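PDB 4TKZ: PTS EIIA type-4 domain-containing protein from Streptococcus agalactiae NEM316, which probably serves as a phosphocarrier IIA component of a mannose-type sugar phosphotransferase system, passing phosphate along during sugar uptake. Local coordinates for residues Gly25-Val30 with Leu101-Phe106. Residues are numbered along the deposited sequence; the frame is centred on the assembly and turned at random.
Sequences GHQEYV and LSRTMF
A single arginine, Arg103, makes this surface contact, reaching from near the C-terminal end of helix 93-102 to backbone carbonyls in the loop that joins helix 12-24 to strand 30-35, an outermost strand of the parallel sheet. Tyr29 CA and Arg103 CA are 10.9 Å apart, a gap suited to a long side chain with several N-H donors. Arg103 CG sits between the backbone N and the carbonyl carbon (chi1 61°), and from there the chain runs extended to NE, carrying the guanidinium across. Arg103 NH2 gives a short, nearly straight bond to Glu28 O, 2.6 Å long, in both the carbonyl and guanidinium planes. Arg103 NH1 bonds to Tyr29 O at 3.2 Å, coming from above that carbonyl plane, and adds a weak bond to Glu28 O. Val30, an apolar strand residue, packs on Ile4 and Leu17, and its CG2 lies obliquely against the guanidinium, 3.7 Å from Arg103 NH2. Ile2 O takes a further NH1 bond, so the arginine also ties in the start of the chain. Because carbonyl oxygens rather than a carboxylate receive these bonds, the grip depends on loop conformation, and their partial negative charges probably help stabilise the cation.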
loop_
_atom_site.group_PDB
_atom_site.type_symbol
_atom_site.label_atom_id
_atom_site.label_comp_id
_atom_site.label_asym_id
_atom_site.label_seq_id
_atom_site.Cartn_x
_atom_site.Cartn_y
_atom_site.Cartn_z
ATOM N N GLY A 25 -14.896 -4.546 7.830
ATOM C CA GLY A 25 -15.698 -3.772 8.764
ATOM C C GLY A 25 -14.786 -3.061 9.743
ATOM O O GLY A 25 -13.569 -3.127 9.611
ATOM N N HIS A 26 -15.365 -2.394 10.735
ATOM C CA HIS A 26 -14.565 -1.627 11.685
ATOM C C HIS A 26 -13.808 -2.526 12.664
ATOM O O HIS A 26 -14.359 -3.495 13.182
ATOM C CB HIS A 26 -15.449 -0.636 12.440
ATOM C CG HIS A 26 -14.705 0.193 13.440
ATOM N ND1 HIS A 26 -14.744 -0.062 14.792
ATOM C CD2 HIS A 26 -13.900 1.268 13.281
ATOM C CE1 HIS A 26 -13.995 0.822 15.426
ATOM N NE2 HIS A 26 -13.470 1.640 14.532
ATOM N N GLN A 27 -12.543 -2.194 12.925
ATOM C CA GLN A 27 -11.707 -3.026 13.773
ATOM C C GLN A 27 -11.358 -2.262 15.032
ATOM O O GLN A 27 -11.332 -1.032 15.008
ATOM C CB GLN A 27 -10.429 -3.401 13.027
ATOM C CG GLN A 27 -10.680 -4.131 11.718
ATOM C CD GLN A 27 -11.347 -5.472 11.928
ATOM O OE1 GLN A 27 -10.937 -6.259 12.786
ATOM N NE2 GLN A 27 -12.382 -5.743 11.147
ATOM N N GLU A 28 -11.108 -2.979 16.129
ATOM C CA GLU A 28 -10.630 -2.349 17.368
ATOM C C GLU A 28 -9.124 -2.160 17.316
ATOM O O GLU A 28 -8.421 -2.947 16.681
ATOM C CB GLU A 28 -10.967 -3.214 18.587
ATOM C CG GLU A 28 -12.437 -3.573 18.721
ATOM C CD GLU A 28 -12.640 -4.942 19.352
ATOM O OE1 GLU A 28 -11.848 -5.309 20.252
ATOM O OE2 GLU A 28 -13.584 -5.653 18.939
ATOM N N TYR A 29 -8.626 -1.130 17.999
ATOM C CA TYR A 29 -7.189 -0.955 18.146
ATOM C C TYR A 29 -6.446 -0.889 16.819
ATOM O O TYR A 29 -5.399 -1.514 16.644
ATOM C CB TYR A 29 -6.628 -2.068 19.020
ATOM C CG TYR A 29 -7.346 -2.150 20.341
ATOM C CD1 TYR A 29 -7.263 -1.106 21.247
ATOM C CD2 TYR A 29 -8.121 -3.255 20.676
ATOM C CE1 TYR A 29 -7.913 -1.155 22.453
ATOM C CE2 TYR A 29 -8.781 -3.315 21.890
ATOM C CZ TYR A 29 -8.663 -2.256 22.774
ATOM O OH TYR A 29 -9.307 -2.290 23.987
ATOM N N VAL A 30 -7.006 -0.135 15.882
ATOM C CA VAL A 30 -6.348 0.122 14.615
ATOM C C VAL A 30 -6.521 1.603 14.327
ATOM O O VAL A 30 -7.647 2.073 14.172
ATOM C CB VAL A 30 -6.990 -0.704 13.467
ATOM C CG1 VAL A 30 -6.348 -0.345 12.138
ATOM C CG2 VAL A 30 -6.866 -2.199 13.743
ATOM N N LEU A 101 -6.145 -9.974 10.751
ATOM C CA LEU A 101 -6.744 -11.304 10.840
ATOM C C LEU A 101 -5.954 -12.302 11.697
ATOM O O LEU A 101 -6.501 -13.311 12.137
ATOM C CB LEU A 101 -6.995 -11.869 9.442
ATOM C CG LEU A 101 -8.051 -11.123 8.625
ATOM C CD1 LEU A 101 -8.022 -11.589 7.177
ATOM C CD2 LEU A 101 -9.444 -11.311 9.231
ATOM N N SER A 102 -4.680 -12.022 11.955
ATOM C CA SER A 102 -3.853 -12.988 12.680
ATOM C C SER A 102 -3.421 -12.561 14.083
ATOM O O SER A 102 -2.958 -13.395 14.865
ATOM C CB SER A 102 -2.618 -13.371 11.856
ATOM O OG SER A 102 -2.962 -14.227 10.782
ATOM N N ARG A 103 -3.560 -11.279 14.408
ATOM C CA ARG A 103 -3.044 -10.781 15.691
ATOM C C ARG A 103 -3.674 -11.487 16.893
ATOM O O ARG A 103 -3.041 -11.634 17.950
ATOM C CB ARG A 103 -3.249 -9.275 15.811
ATOM C CG ARG A 103 -4.705 -8.837 15.767
ATOM C CD ARG A 103 -4.800 -7.330 15.921
ATOM N NE ARG A 103 -6.142 -6.830 15.632
ATOM C CZ ARG A 103 -6.534 -5.594 15.910
ATOM N NH1 ARG A 103 -5.684 -4.745 16.482
ATOM N NH2 ARG A 103 -7.764 -5.209 15.627
ATOM N N THR A 104 -4.919 -11.914 16.712
ATOM C CA THR A 104 -5.681 -12.665 17.705
ATOM C C THR A 104 -4.967 -13.953 18.136
ATOM O O THR A 104 -5.129 -14.415 19.272
ATOM C CB THR A 104 -7.105 -12.981 17.154
ATOM O OG1 THR A 104 -8.064 -12.122 17.783
ATOM C CG2 THR A 104 -7.498 -14.434 17.375
ATOM N N MET A 105 -4.162 -14.514 17.234
ATOM C CA MET A 105 -3.438 -15.754 17.504
ATOM C C MET A 105 -2.252 -15.554 18.433
ATOM O O MET A 105 -1.690 -16.530 18.934
ATOM C CB MET A 105 -2.902 -16.360 16.208
ATOM C CG MET A 105 -3.944 -16.719 15.171
ATOM S SD MET A 105 -3.143 -17.144 13.606
ATOM C CE MET A 105 -4.567 -17.162 12.519
ATOM N N PHE A 106 -1.855 -14.303 18.651
ATOM C CA PHE A 106 -0.589 -14.044 19.329
ATOM C C PHE A 106 -0.695 -13.093 20.509
ATOM O O PHE A 106 -1.374 -12.071 20.440
ATOM C CB PHE A 106 0.451 -13.508 18.338
ATOM C CG PHE A 106 0.694 -14.412 17.168
ATOM C CD1 PHE A 106 1.516 -15.525 17.293
ATOM C CD2 PHE A 106 0.099 -14.153 15.945
ATOM C CE1 PHE A 106 1.739 -16.362 16.214
ATOM C CE2 PHE A 106 0.316 -14.985 14.861
ATOM C CZ PHE A 106 1.140 -16.092 14.997
#